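Local coordinates for protein Phi class glutathione transferase GSTF1 (Populus tremula x Populus tremuloides, PDB 4RI6) that probably conjugates glutathione to electrophilic, halide-bearing compounds, as a plant Phi class glutathione transferase that works in detoxification, at residues K142-Y147 with Y184-R189. Sequence-based numbering, arbitrary orientation.
Sequences KVLDIY and YLFTSR
Arg189, extended from CG to NE, reaches from the end of 184-189 to the flank of helix 130-150 and presents its guanidinium side-on to Asp145. NE and NH2 both point at the single oxygen OD1 of Asp145, each 2.9 Å away, and that oxygen lies in the guanidinium plane. The carboxylate is turned 41° from the guanidinium, so both donors approach OD1 from above the carboxylate plane, through moderately bent N-H bonds. NH1 of Arg189 instead turns to its own segment and donates to Leu185 O at 2.9 Å, on a carbonyl lone pair; this third bond probably helps fix the guanidinium's rotation. Alongside the ion pair, Leu144 carries the apolar part: CD1 makes a CH-pi contact over the centre of one face of the Phe186 ring, 4.0 Å from its centroid, while CB packs on Arg189 CD at 3.7 Å. Around Phe186, Val192, Leu176 and Phe110 continue the core of the helical C-terminal domain. Arg189 stands at the N-cap position of helix 190-200, so the contact ties the turn after helix 184-187 to helix 130-150. An alanine in place of Arg189 would probably loosen this turn's hold, since the salt bridge and the tie to Leu185 O would both go. Chemically, a partly exposed ion pair borders a buried leucine-phenylalanine contact, and the guanidinium would probably keep Asp145 ionised.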
# COMPACT_ATOMS: atom_id res chain seq x y z
N LYS A 142 0.76 14.30 12.96
CA LYS A 142 0.13 13.26 13.77
C LYS A 142 0.79 11.89 13.55
O LYS A 142 1.01 11.15 14.51
CB LYS A 142 -1.38 13.18 13.48
CG LYS A 142 -2.16 14.39 14.02
CD LYS A 142 -2.54 14.25 15.49
CE LYS A 142 -2.55 15.60 16.20
NZ LYS A 142 -2.63 15.51 17.70
N VAL A 143 1.08 11.55 12.30
CA VAL A 143 1.80 10.32 12.03
C VAL A 143 3.17 10.32 12.71
O VAL A 143 3.58 9.33 13.33
CB VAL A 143 1.99 10.13 10.51
CG1 VAL A 143 2.82 8.92 10.20
CG2 VAL A 143 0.64 10.01 9.82
N LEU A 144 3.90 11.42 12.58
CA LEU A 144 5.26 11.47 13.13
C LEU A 144 5.27 11.52 14.65
O LEU A 144 6.26 11.09 15.26
CB LEU A 144 6.01 12.66 12.54
CG LEU A 144 6.28 12.52 11.03
CD1 LEU A 144 6.94 13.79 10.49
CD2 LEU A 144 7.16 11.28 10.70
N ASP A 145 4.18 11.95 15.29
CA ASP A 145 4.08 11.85 16.75
C ASP A 145 4.03 10.37 17.18
O ASP A 145 4.56 10.00 18.23
CB ASP A 145 2.85 12.58 17.30
CG ASP A 145 2.98 14.10 17.26
OD1 ASP A 145 4.11 14.63 17.28
OD2 ASP A 145 1.89 14.76 17.27
N ILE A 146 3.38 9.54 16.36
CA ILE A 146 3.34 8.12 16.62
C ILE A 146 4.70 7.48 16.37
O ILE A 146 5.18 6.66 17.16
CB ILE A 146 2.26 7.44 15.78
CG1 ILE A 146 0.90 8.00 16.19
CG2 ILE A 146 2.32 5.93 15.94
CD1 ILE A 146 -0.20 7.67 15.28
N TYR A 147 5.36 7.90 15.29
CA TYR A 147 6.71 7.42 15.02
C TYR A 147 7.66 7.83 16.13
O TYR A 147 8.55 7.08 16.47
CB TYR A 147 7.24 7.96 13.69
CG TYR A 147 6.66 7.37 12.42
CD1 TYR A 147 5.49 6.62 12.42
CD2 TYR A 147 7.31 7.57 11.21
CE1 TYR A 147 4.99 6.11 11.23
CE2 TYR A 147 6.82 7.06 10.05
CZ TYR A 147 5.66 6.33 10.06
OH TYR A 147 5.20 5.83 8.87
N TYR A 184 11.12 20.78 9.63
CA TYR A 184 10.88 20.80 11.08
C TYR A 184 10.00 19.62 11.54
O TYR A 184 10.07 19.19 12.69
CB TYR A 184 10.22 22.12 11.52
CG TYR A 184 8.80 22.34 11.04
CD1 TYR A 184 7.70 21.87 11.76
CD2 TYR A 184 8.54 23.02 9.86
CE1 TYR A 184 6.40 22.07 11.31
CE2 TYR A 184 7.24 23.22 9.41
CZ TYR A 184 6.18 22.76 10.14
OH TYR A 184 4.88 22.96 9.69
N LEU A 185 9.15 19.10 10.65
CA LEU A 185 8.30 17.98 11.02
C LEU A 185 9.13 16.79 11.48
O LEU A 185 8.74 16.06 12.41
CB LEU A 185 7.40 17.56 9.84
CG LEU A 185 6.29 18.54 9.49
CD1 LEU A 185 5.71 18.20 8.14
CD2 LEU A 185 5.21 18.52 10.58
N PHE A 186 10.28 16.62 10.85
CA PHE A 186 11.21 15.55 11.18
C PHE A 186 12.24 16.00 12.21
O PHE A 186 12.51 15.29 13.18
CB PHE A 186 11.91 15.07 9.91
CG PHE A 186 10.97 14.47 8.89
CD1 PHE A 186 10.23 15.27 8.03
CD2 PHE A 186 10.80 13.10 8.81
CE1 PHE A 186 9.36 14.69 7.09
CE2 PHE A 186 9.94 12.53 7.89
CZ PHE A 186 9.23 13.32 7.04
N THR A 187 12.80 17.19 12.02
CA THR A 187 13.96 17.58 12.82
C THR A 187 13.58 18.05 14.22
O THR A 187 14.43 18.03 15.10
CB THR A 187 14.79 18.69 12.13
OG1 THR A 187 14.01 19.88 12.00
CG2 THR A 187 15.26 18.22 10.75
N SER A 188 12.32 18.45 14.45
CA SER A 188 11.87 18.93 15.77
C SER A 188 11.46 17.80 16.71
O SER A 188 11.19 18.03 17.90
CB SER A 188 10.69 19.89 15.64
OG SER A 188 9.50 19.21 15.29
N ARG A 189 11.44 16.58 16.19
CA ARG A 189 11.08 15.38 16.95
C ARG A 189 12.36 14.57 17.15
O ARG A 189 12.94 14.08 16.20
CB ARG A 189 10.02 14.59 16.18
CG ARG A 189 8.65 15.24 16.20
CD ARG A 189 7.64 14.56 15.26
NE ARG A 189 6.33 15.14 15.49
CZ ARG A 189 5.92 16.31 15.00
NH1 ARG A 189 6.66 16.98 14.13
NH2 ARG A 189 4.77 16.80 15.40